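Local coordinates for thioredoxin-like protein (PDB 4YOD) that probably acts as a thiol-disulfide oxidoreductase through its C-terminal thioredoxin-like domain, which is joined to an N-terminal helical domain of unknown function, at residues Y63-N68 and S109-E114; V70-A75 and N113-I118; L99-L104 and K135-A140; K81-T86 and K91-I96. All blocks are in the same frame, centred on the assembly; numbering follows the deposited sequence.

How the interactions relate
All four contacts lie in the N-terminal helical domain. Interaction 4 is its buried one, an apolar helix-to-helix packing of 72-85 on 90-105 across a short turn. Interaction 2 is partly buried and sets the start of helix 72-85 against that of helix 114-125, with Leu72 and Ala75 on Phe116. Interactions 1 and 3 lie at the surface and are thinner and more polar: a selenomethionine methyl and a bridging water in the first, a long ion pair in the second. Interactions 1 and 2 share Asn113, whose ND2 donates to the water in one and whose OD1 weakly caps helix 114-125 in the other. Interactions 3 and 4 both use helix 90-105.

Interaction 1 (Y63-N68 and S109-E114)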
# COMPACT_ATOMS: atom_id res chain seq x y z
N TYR A 63 -7.11 -16.11 -4.27
CA TYR A 63 -5.73 -16.32 -3.82
C TYR A 63 -5.26 -15.13 -2.98
O TYR A 63 -4.72 -15.33 -1.89
CB TYR A 63 -4.80 -16.50 -5.03
CG TYR A 63 -3.35 -16.77 -4.69
CD1 TYR A 63 -2.97 -17.92 -4.00
CD2 TYR A 63 -2.34 -15.94 -5.18
CE1 TYR A 63 -1.63 -18.18 -3.71
CE2 TYR A 63 -0.99 -16.24 -4.97
CZ TYR A 63 -0.64 -17.36 -4.24
OH TYR A 63 0.69 -17.64 -4.02
N CYS A 64 -5.47 -13.89 -3.47
CA CYS A 64 -5.06 -12.69 -2.71
C CYS A 64 -5.74 -12.66 -1.32
O CYS A 64 -5.11 -12.23 -0.36
CB CYS A 64 -5.35 -11.42 -3.50
SG CYS A 64 -4.43 -11.29 -5.06
N ASP A 65 -6.99 -13.16 -1.21
CA ASP A 65 -7.74 -13.21 0.05
C ASP A 65 -7.12 -14.20 1.06
O ASP A 65 -6.97 -13.87 2.24
CB ASP A 65 -9.22 -13.57 -0.20
CG ASP A 65 -10.14 -12.39 -0.47
OD1 ASP A 65 -9.86 -11.28 0.07
OD2 ASP A 65 -11.17 -12.58 -1.15
N ILE A 66 -6.78 -15.44 0.61
CA ILE A 66 -6.21 -16.46 1.51
C ILE A 66 -4.78 -16.12 1.96
O ILE A 66 -4.35 -16.59 3.01
CB ILE A 66 -6.32 -17.91 0.97
CG1 ILE A 66 -5.51 -18.12 -0.32
CG2 ILE A 66 -7.79 -18.33 0.81
CD1 ILE A 66 -5.00 -19.49 -0.51
N LEU A 67 -4.06 -15.25 1.20
CA LEU A 67 -2.72 -14.79 1.56
C LEU A 67 -2.71 -13.97 2.86
O LEU A 67 -1.68 -13.89 3.54
CB LEU A 67 -2.10 -13.95 0.44
CG LEU A 67 -1.70 -14.70 -0.83
CD1 LEU A 67 -1.30 -13.72 -1.91
CD2 LEU A 67 -0.61 -15.74 -0.57
N ASN A 68 -3.87 -13.42 3.24
CA ASN A 68 -4.00 -12.66 4.50
C ASN A 68 -4.04 -13.56 5.74
O ASN A 68 -3.91 -13.04 6.85
CB ASN A 68 -5.28 -11.82 4.47
CG ASN A 68 -5.24 -10.65 3.52
OD1 ASN A 68 -4.41 -9.76 3.64
ND2 ASN A 68 -6.18 -10.60 2.60
N SER A 109 -8.08 -0.21 -5.83
CA SER A 109 -8.40 -1.57 -5.40
C SER A 109 -8.57 -1.66 -3.87
O SER A 109 -7.65 -1.30 -3.15
CB SER A 109 -7.33 -2.56 -5.87
OG SER A 109 -7.59 -3.84 -5.30
N PRO A 110 -9.68 -2.23 -3.35
CA PRO A 110 -9.80 -2.39 -1.89
C PRO A 110 -8.91 -3.52 -1.34
O PRO A 110 -8.79 -3.68 -0.13
CB PRO A 110 -11.29 -2.72 -1.68
CG PRO A 110 -11.94 -2.58 -3.02
CD PRO A 110 -10.88 -2.75 -4.04
N MSE A 111 -8.28 -4.30 -2.25
CA MSE A 111 -7.38 -5.41 -1.91
C MSE A 111 -5.90 -5.01 -1.98
O MSE A 111 -5.03 -5.86 -1.80
CB MSE A 111 -7.63 -6.57 -2.87
CG MSE A 111 -9.03 -7.10 -2.84
SE MSE A 111 -8.96 -8.65 -3.91
CE MSE A 111 -8.44 -9.93 -2.57
N ARG A 112 -5.63 -3.73 -2.29
CA ARG A 112 -4.28 -3.18 -2.41
C ARG A 112 -3.42 -3.53 -1.17
O ARG A 112 -3.88 -3.40 -0.03
CB ARG A 112 -4.31 -1.66 -2.65
CG ARG A 112 -4.84 -0.81 -1.49
CD ARG A 112 -5.20 0.61 -1.90
NE ARG A 112 -5.80 1.35 -0.78
CZ ARG A 112 -7.10 1.42 -0.53
NH1 ARG A 112 -7.98 0.80 -1.31
NH2 ARG A 112 -7.55 2.11 0.52
N ASN A 113 -2.19 -4.02 -1.42
CA ASN A 113 -1.25 -4.41 -0.37
C ASN A 113 0.13 -4.42 -0.96
O ASN A 113 0.50 -5.32 -1.72
CB ASN A 113 -1.62 -5.77 0.26
CG ASN A 113 -0.80 -6.14 1.47
OD1 ASN A 113 0.34 -5.71 1.67
ND2 ASN A 113 -1.36 -6.98 2.31
N GLU A 114 0.92 -3.43 -0.60
CA GLU A 114 2.26 -3.26 -1.12
C GLU A 114 3.19 -4.37 -0.67
O GLU A 114 4.08 -4.74 -1.43
CB GLU A 114 2.80 -1.91 -0.72
CG GLU A 114 4.13 -1.57 -1.34
CD GLU A 114 4.63 -0.23 -0.87
OE1 GLU A 114 4.15 0.79 -1.42
OE2 GLU A 114 5.48 -0.18 0.06
O HOH W 1 -4.04 -7.75 1.83
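The selenomethionine Met111 carries this contact through its terminal methyl: CE lies 3.6 Å from Cys64 CB, against the base of the cysteine side chain. The Met111 chain is extended as far as SE and then bends (chi3 88°), which turns CE onto the helix. Farther along, the polar ends of Asn68 and Asn113 are joined by a water, which donates to Asn68 OD1 at 2.7 Å and accepts from Asn113 ND2 at 2.8 Å; the two amides themselves stay 4.3 Å apart between OD1 and ND2. A weak bond from Asn68 ND2 to the backbone O of Asp65 steadies the first amide. Behind Met111, the loop is shaped by a type I turn from Ser109 to Arg112 and by an ST turn in which Ser109 OG accepts from Met111 N at 3.2 Å. Arg112 NH1 and Arg112 N reach Ser109 O from opposite faces of its carbonyl plane. The contact thus ties the C-terminal part of helix 53-66 and the residues after it to the loop between helices 90-105 and 114-125, with Leu67 turned onto helices 27-37 and 72-85. Glu114 forms a salt bridge with Lys272 of strand 269-272 and Arg112 touches Thr275, so the loop lies at the face toward the thioredoxin-like domain.

Interaction 2 (V70-A75 and N113-I118)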
# COMPACT_ATOMS: atom_id res chain seq x y z
N VAL A 70 -2.04 -16.17 6.57
CA VAL A 70 -0.77 -16.82 6.87
C VAL A 70 0.27 -15.77 7.28
O VAL A 70 0.06 -14.60 6.95
CB VAL A 70 -0.25 -17.67 5.67
CG1 VAL A 70 -1.18 -18.83 5.35
CG2 VAL A 70 0.01 -16.81 4.42
N PRO A 71 1.41 -16.13 7.93
CA PRO A 71 2.44 -15.11 8.20
C PRO A 71 2.86 -14.41 6.91
O PRO A 71 2.84 -15.03 5.84
CB PRO A 71 3.60 -15.92 8.80
CG PRO A 71 2.93 -17.13 9.41
CD PRO A 71 1.82 -17.46 8.45
N LEU A 72 3.19 -13.11 6.99
CA LEU A 72 3.57 -12.34 5.80
C LEU A 72 4.72 -12.99 5.02
O LEU A 72 4.66 -13.01 3.79
CB LEU A 72 3.94 -10.90 6.20
CG LEU A 72 4.37 -9.95 5.07
CD1 LEU A 72 3.34 -9.91 3.88
CD2 LEU A 72 4.63 -8.55 5.62
N LYS A 73 5.75 -13.53 5.72
CA LYS A 73 6.89 -14.15 5.02
C LYS A 73 6.45 -15.37 4.21
O LYS A 73 6.97 -15.57 3.12
CB LYS A 73 8.00 -14.53 5.99
CG LYS A 73 8.83 -13.33 6.45
CD LYS A 73 9.82 -13.72 7.54
CE LYS A 73 10.58 -12.54 8.09
NZ LYS A 73 11.47 -12.94 9.21
N THR A 74 5.47 -16.15 4.70
CA THR A 74 4.91 -17.32 4.02
C THR A 74 4.15 -16.87 2.77
O THR A 74 4.32 -17.46 1.70
CB THR A 74 4.02 -18.10 4.99
OG1 THR A 74 4.80 -18.46 6.13
CG2 THR A 74 3.40 -19.36 4.36
N ALA A 75 3.34 -15.81 2.91
CA ALA A 75 2.61 -15.23 1.79
C ALA A 75 3.59 -14.71 0.72
O ALA A 75 3.45 -15.05 -0.45
CB ALA A 75 1.70 -14.11 2.28
N ASN A 113 -2.19 -4.02 -1.42
CA ASN A 113 -1.25 -4.41 -0.37
C ASN A 113 0.13 -4.42 -0.96
O ASN A 113 0.50 -5.32 -1.72
CB ASN A 113 -1.62 -5.77 0.26
CG ASN A 113 -0.80 -6.14 1.47
OD1 ASN A 113 0.34 -5.71 1.67
ND2 ASN A 113 -1.36 -6.98 2.31
N GLU A 114 0.92 -3.43 -0.60
CA GLU A 114 2.26 -3.26 -1.12
C GLU A 114 3.19 -4.37 -0.67
O GLU A 114 4.08 -4.74 -1.43
CB GLU A 114 2.80 -1.91 -0.72
CG GLU A 114 4.13 -1.57 -1.34
CD GLU A 114 4.63 -0.23 -0.87
OE1 GLU A 114 4.15 0.79 -1.42
OE2 GLU A 114 5.48 -0.18 0.06
N GLU A 115 2.98 -4.93 0.52
CA GLU A 115 3.80 -6.05 0.99
C GLU A 115 3.52 -7.34 0.15
O GLU A 115 4.39 -8.20 0.07
CB GLU A 115 3.61 -6.31 2.48
CG GLU A 115 4.34 -5.30 3.38
CD GLU A 115 5.83 -5.11 3.17
OE1 GLU A 115 6.56 -6.12 3.12
OE2 GLU A 115 6.27 -3.94 3.09
N PHE A 116 2.35 -7.44 -0.51
CA PHE A 116 2.12 -8.59 -1.39
C PHE A 116 2.60 -8.27 -2.80
O PHE A 116 2.99 -9.17 -3.54
CB PHE A 116 0.63 -8.99 -1.41
CG PHE A 116 -0.02 -9.53 -0.15
CD1 PHE A 116 0.75 -9.94 0.94
CD2 PHE A 116 -1.40 -9.71 -0.08
CE1 PHE A 116 0.14 -10.45 2.09
CE2 PHE A 116 -2.01 -10.23 1.07
CZ PHE A 116 -1.23 -10.58 2.15
N TYR A 117 2.58 -6.98 -3.20
CA TYR A 117 3.02 -6.60 -4.54
C TYR A 117 4.56 -6.59 -4.69
O TYR A 117 5.05 -6.92 -5.77
CB TYR A 117 2.42 -5.24 -4.92
CG TYR A 117 2.58 -4.92 -6.39
CD1 TYR A 117 2.08 -5.78 -7.37
CD2 TYR A 117 3.22 -3.76 -6.80
CE1 TYR A 117 2.26 -5.51 -8.72
CE2 TYR A 117 3.33 -3.44 -8.15
CZ TYR A 117 2.85 -4.31 -9.11
OH TYR A 117 3.06 -4.00 -10.43
N ILE A 118 5.32 -6.23 -3.63
CA ILE A 118 6.80 -6.21 -3.66
C ILE A 118 7.39 -7.58 -4.15
O ILE A 118 8.15 -7.51 -5.13
CB ILE A 118 7.39 -5.73 -2.31
CG1 ILE A 118 7.24 -4.18 -2.20
CG2 ILE A 118 8.87 -6.16 -2.14
CD1 ILE A 118 7.34 -3.62 -0.75
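Leu72 meets Phe116 at the rim of its ring: CD1 lies near the ring plane, 3.7 Å from Phe116 CE1. The same methyl packs on Glu115 CB at 3.9 Å, while the other branch, CD2, rests across the glutamate chain, 4.0 Å from Glu115 CG. The leucine and glutamate side chains cross at about a right angle. With Leu72 CG placed anti to the backbone N (chi1 180°), the two methyls reach across to the second helix although the side chain starts off to one side of it. Ala75 CB adds an oblique contact with Phe116 CE1 at 4.0 Å. Here two helices of the N-terminal domain meet near their first turns: Pro71 and Asn113 are the N-cap residues of helices 72-85 and 114-125. Asn113 OD1 accepts from Glu115 N and Phe116 N, both weakly, and its ND2 lies 3.4 Å above the centre of one face of the Phe116 ring. The cap residue therefore lies over the same ring that Leu72 touches at its edge. Glu115 is bent at chi2, and its carboxylate has its charged partner elsewhere, in a salt bridge from OE1 to Arg149. Gln76 NE2 also bonds the Glu115 carbonyl, and Leu67 and Leu104 pack on Phe116.

Interaction 3 (L99-L104 and K135-A140); sequences LADKYL and KVRPKA
The electrostatic part of the contact is a single long salt bridge, Asp101 OD2 to Arg137 NH2 at 4.0 Å. It works by charge alone: the oxygen stands well out of the guanidinium plane, no N-H points at it, and the carboxylate and guanidinium planes are turned 85° apart. The two side chains as a whole are roughly perpendicular. Both first torsions set CG anti to the backbone N, and the arginine then bends at chi3, 72°, which swings the guanidinium across toward helix 90-105. The closer partner of Asp101 OD2 is Arg141, one turn farther along helix 132-146, whose NH1 bonds it in a salt bridge; Arg137 adds a longer-range charge. Two arginines of that helix thus share one carboxylate oxygen, which would be expected to favour the ionised form of the aspartate.

The two segments make no apolar contact. Their nearest CA atoms, those of Asp101 and Pro138, are 10.1 Å apart, and only 37 Å² is buried. Helix 114-125 packs against both helices: Tyr117 touches Asp101, Val120 packs on Ala100, and Leu121 and Met124 pack on Pro138.

Backbone geometry is irregular on both sides. Helix 90-105 has a wider, pi-type turn at residues 101-104, and helix 132-146 kinks at Pro138, whose N lacks the bond to the preceding turn.

Helices 90-105 and 132-146 thus both pack on helix 114-125 in the N-terminal helical domain, which belongs to a family grouped with the TPR-like helical repeats, and the ion pair joins them at the surface.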
# COMPACT_ATOMS: atom_id res chain seq x y z
N LEU A 99 -2.77 -8.81 -13.45
CA LEU A 99 -3.76 -9.01 -12.39
C LEU A 99 -3.21 -8.58 -11.02
O LEU A 99 -3.95 -8.01 -10.23
CB LEU A 99 -4.22 -10.48 -12.30
CG LEU A 99 -5.13 -11.03 -13.42
CD1 LEU A 99 -5.57 -12.42 -13.08
CD2 LEU A 99 -6.37 -10.16 -13.65
N ALA A 100 -1.91 -8.87 -10.74
CA ALA A 100 -1.23 -8.47 -9.50
C ALA A 100 -1.23 -6.95 -9.36
O ALA A 100 -1.51 -6.46 -8.28
CB ALA A 100 0.19 -9.01 -9.46
N ASP A 101 -1.00 -6.21 -10.45
CA ASP A 101 -1.04 -4.74 -10.46
C ASP A 101 -2.50 -4.29 -10.15
O ASP A 101 -2.73 -3.60 -9.15
CB ASP A 101 -0.56 -4.22 -11.84
CG ASP A 101 -0.60 -2.72 -12.09
OD1 ASP A 101 -0.94 -1.96 -11.16
OD2 ASP A 101 -0.23 -2.29 -13.20
N LYS A 102 -3.47 -4.77 -10.96
CA LYS A 102 -4.89 -4.43 -10.81
C LYS A 102 -5.42 -4.60 -9.37
O LYS A 102 -6.17 -3.74 -8.91
CB LYS A 102 -5.74 -5.30 -11.77
CG LYS A 102 -7.23 -4.97 -11.79
CD LYS A 102 -7.95 -5.78 -12.85
CE LYS A 102 -9.44 -5.54 -12.83
NZ LYS A 102 -10.13 -6.32 -13.91
N TYR A 103 -5.05 -5.67 -8.67
CA TYR A 103 -5.60 -5.90 -7.34
C TYR A 103 -4.70 -5.49 -6.18
O TYR A 103 -5.21 -5.06 -5.15
CB TYR A 103 -6.00 -7.37 -7.19
CG TYR A 103 -7.23 -7.68 -8.02
CD1 TYR A 103 -8.50 -7.31 -7.58
CD2 TYR A 103 -7.12 -8.25 -9.29
CE1 TYR A 103 -9.63 -7.51 -8.37
CE2 TYR A 103 -8.25 -8.49 -10.07
CZ TYR A 103 -9.50 -8.10 -9.62
OH TYR A 103 -10.62 -8.30 -10.37
N LEU A 104 -3.37 -5.64 -6.31
CA LEU A 104 -2.48 -5.37 -5.19
C LEU A 104 -1.79 -4.02 -5.26
O LEU A 104 -1.29 -3.58 -4.22
CB LEU A 104 -1.40 -6.48 -5.05
CG LEU A 104 -1.89 -7.92 -4.95
CD1 LEU A 104 -0.73 -8.89 -5.20
CD2 LEU A 104 -2.59 -8.19 -3.62
N LYS A 135 11.43 -4.33 -18.08
CA LYS A 135 11.83 -4.34 -16.66
C LYS A 135 11.96 -2.92 -16.07
O LYS A 135 12.01 -2.79 -14.84
CB LYS A 135 13.14 -5.12 -16.46
CG LYS A 135 12.99 -6.63 -16.62
CD LYS A 135 14.29 -7.35 -16.24
CE LYS A 135 14.25 -8.84 -16.48
NZ LYS A 135 15.36 -9.57 -15.77
N VAL A 136 11.97 -1.86 -16.91
CA VAL A 136 12.10 -0.46 -16.46
C VAL A 136 10.97 -0.10 -15.44
O VAL A 136 11.29 0.38 -14.35
CB VAL A 136 12.15 0.55 -17.64
CG1 VAL A 136 12.04 2.00 -17.15
CG2 VAL A 136 13.45 0.37 -18.45
N ARG A 137 9.70 -0.32 -15.78
CA ARG A 137 8.62 0.04 -14.85
C ARG A 137 8.63 -0.85 -13.56
O ARG A 137 8.61 -0.24 -12.51
CB ARG A 137 7.24 0.07 -15.51
CG ARG A 137 6.20 0.74 -14.60
CD ARG A 137 4.86 0.99 -15.26
NE ARG A 137 4.11 -0.25 -15.47
CZ ARG A 137 2.89 -0.30 -16.00
NH1 ARG A 137 2.27 0.82 -16.36
NH2 ARG A 137 2.28 -1.47 -16.17
N PRO A 138 8.69 -2.21 -13.54
CA PRO A 138 8.73 -2.90 -12.24
C PRO A 138 9.93 -2.51 -11.36
O PRO A 138 9.75 -2.41 -10.16
CB PRO A 138 8.84 -4.39 -12.60
CG PRO A 138 9.14 -4.44 -14.02
CD PRO A 138 8.64 -3.18 -14.66
N LYS A 139 11.13 -2.30 -11.95
CA LYS A 139 12.31 -1.89 -11.16
C LYS A 139 12.11 -0.52 -10.53
O LYS A 139 12.52 -0.32 -9.38
CB LYS A 139 13.56 -1.89 -12.04
CG LYS A 139 14.10 -3.30 -12.33
CD LYS A 139 15.23 -3.26 -13.38
CE LYS A 139 16.57 -2.90 -12.79
NZ LYS A 139 17.58 -2.63 -13.85
N ALA A 140 11.47 0.43 -11.26
CA ALA A 140 11.17 1.77 -10.76
C ALA A 140 10.11 1.70 -9.64
O ALA A 140 10.27 2.36 -8.61
CB ALA A 140 10.69 2.67 -11.90

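Interaction 4 (K81-T86 and K91-I96); sequences KTIDRT and KVFAYI
Thr86 comes within 4.8 Å of Phe93, measured between CA atoms, as the chain turns back into helix 90-105. The threonine is the centre of the contact. Its OG1 lies 3.3 Å from Phe93 CD2, obliquely to the ring, and 3.4 Å from Phe93 CA; its CG2 points at Ile96, 4.1 Å from CG1. The Phe93 side chain stands nearly square to that of Thr86. OG1 sits between N and C of its own backbone (chi1 75°), which turns it back to its own helix, where it donates to Ile83 O at 2.7 Å in the carbonyl plane, on a lone pair. Thr86 N also binds that oxygen, so two donors hold the carbonyl of Ile83 and the hydroxyl is satisfied within an otherwise apolar contact.

Ile83 completes the apolar face with both branches. Its CG2 meets Phe93 CE2 at 3.8 Å, again obliquely, and CD1 meets Ile96 CG2 at 3.9 Å, the two isoleucines lying antiparallel, side by side. Phe93 CG is anti to the backbone N (chi1 179°), carrying the ring beside Ile83 and Thr86. Val92 adds a looser touch on Thr86.

Beyond the pair, Val120 and Ala123 of helix 114-125 pack on Ile83, Met124 packs on Phe93, and Trp60 of helix 53-66 reaches Ile96. The arrangement is that of a helical hairpin: two consecutive helices joined by a short turn, with the buried side chains next to the turn packed together in the core of the helical domain.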
# COMPACT_ATOMS: atom_id res chain seq x y z
N LYS A 81 7.01 -17.69 -5.69
CA LYS A 81 6.98 -18.99 -6.38
C LYS A 81 5.92 -19.05 -7.48
O LYS A 81 6.20 -19.59 -8.55
CB LYS A 81 6.74 -20.15 -5.41
CG LYS A 81 7.96 -20.55 -4.60
CD LYS A 81 7.61 -21.68 -3.64
CE LYS A 81 8.65 -21.85 -2.55
NZ LYS A 81 9.94 -22.37 -3.08
N THR A 82 4.72 -18.47 -7.24
CA THR A 82 3.61 -18.46 -8.22
C THR A 82 4.02 -17.67 -9.46
O THR A 82 3.88 -18.20 -10.56
CB THR A 82 2.33 -17.94 -7.56
OG1 THR A 82 1.99 -18.85 -6.52
CG2 THR A 82 1.17 -17.81 -8.54
N ILE A 83 4.55 -16.43 -9.30
CA ILE A 83 5.00 -15.61 -10.43
C ILE A 83 6.12 -16.35 -11.20
O ILE A 83 6.07 -16.38 -12.43
CB ILE A 83 5.44 -14.16 -10.03
CG1 ILE A 83 4.34 -13.42 -9.20
CG2 ILE A 83 5.84 -13.34 -11.28
CD1 ILE A 83 2.88 -13.30 -9.81
N ASP A 84 7.10 -16.96 -10.49
CA ASP A 84 8.22 -17.69 -11.11
C ASP A 84 7.71 -18.79 -12.03
O ASP A 84 8.25 -18.98 -13.13
CB ASP A 84 9.15 -18.30 -10.05
CG ASP A 84 10.05 -17.30 -9.33
OD1 ASP A 84 10.08 -16.12 -9.73
OD2 ASP A 84 10.71 -17.71 -8.34
N ARG A 85 6.65 -19.49 -11.60
CA ARG A 85 6.02 -20.55 -12.40
C ARG A 85 5.46 -20.03 -13.72
O ARG A 85 5.41 -20.79 -14.67
CB ARG A 85 4.88 -21.21 -11.61
CG ARG A 85 5.34 -22.27 -10.60
CD ARG A 85 4.15 -23.10 -10.11
NE ARG A 85 3.60 -23.94 -11.18
CZ ARG A 85 2.40 -24.50 -11.18
NH1 ARG A 85 1.58 -24.34 -10.14
NH2 ARG A 85 1.99 -25.23 -12.22
N THR A 86 5.02 -18.76 -13.78
CA THR A 86 4.38 -18.22 -14.99
C THR A 86 5.41 -17.89 -16.09
O THR A 86 5.01 -17.63 -17.22
CB THR A 86 3.48 -17.02 -14.68
OG1 THR A 86 4.27 -15.88 -14.41
CG2 THR A 86 2.50 -17.29 -13.54
N LYS A 91 3.12 -14.68 -22.44
CA LYS A 91 1.78 -14.11 -22.44
C LYS A 91 1.02 -14.38 -21.10
O LYS A 91 0.24 -13.52 -20.65
CB LYS A 91 0.97 -14.62 -23.62
CG LYS A 91 1.47 -14.06 -24.96
CD LYS A 91 0.56 -14.46 -26.12
CE LYS A 91 1.17 -14.09 -27.46
NZ LYS A 91 0.40 -14.66 -28.60
N VAL A 92 1.26 -15.53 -20.45
CA VAL A 92 0.66 -15.88 -19.16
C VAL A 92 1.33 -15.04 -18.04
O VAL A 92 0.64 -14.51 -17.16
CB VAL A 92 0.71 -17.40 -18.88
CG1 VAL A 92 0.14 -17.73 -17.49
CG2 VAL A 92 -0.08 -18.16 -19.94
N PHE A 93 2.67 -14.89 -18.10
CA PHE A 93 3.42 -14.06 -17.15
C PHE A 93 2.85 -12.64 -17.15
O PHE A 93 2.54 -12.10 -16.07
CB PHE A 93 4.92 -14.05 -17.53
CG PHE A 93 5.78 -13.20 -16.61
CD1 PHE A 93 5.93 -11.83 -16.85
CD2 PHE A 93 6.49 -13.76 -15.57
CE1 PHE A 93 6.72 -11.04 -16.00
CE2 PHE A 93 7.28 -12.98 -14.73
CZ PHE A 93 7.40 -11.63 -14.96
N ALA A 94 2.64 -12.07 -18.36
CA ALA A 94 2.10 -10.72 -18.58
C ALA A 94 0.68 -10.59 -18.03
O ALA A 94 0.35 -9.59 -17.40
CB ALA A 94 2.13 -10.38 -20.07
N TYR A 95 -0.16 -11.62 -18.26
CA TYR A 95 -1.55 -11.64 -17.77
C TYR A 95 -1.61 -11.68 -16.22
O TYR A 95 -2.36 -10.91 -15.63
CB TYR A 95 -2.31 -12.82 -18.41
CG TYR A 95 -3.70 -13.04 -17.84
CD1 TYR A 95 -4.79 -12.32 -18.32
CD2 TYR A 95 -3.92 -13.96 -16.82
CE1 TYR A 95 -6.07 -12.49 -17.79
CE2 TYR A 95 -5.20 -14.15 -16.29
CZ TYR A 95 -6.27 -13.42 -16.78
OH TYR A 95 -7.51 -13.60 -16.24
N ILE A 96 -0.87 -12.60 -15.58
CA ILE A 96 -0.90 -12.78 -14.12
C ILE A 96 -0.24 -11.57 -13.43
O ILE A 96 -0.77 -11.07 -12.44
CB ILE A 96 -0.24 -14.13 -13.72
CG1 ILE A 96 -0.97 -15.36 -14.37
CG2 ILE A 96 -0.10 -14.26 -12.17
CD1 ILE A 96 -2.45 -15.64 -13.92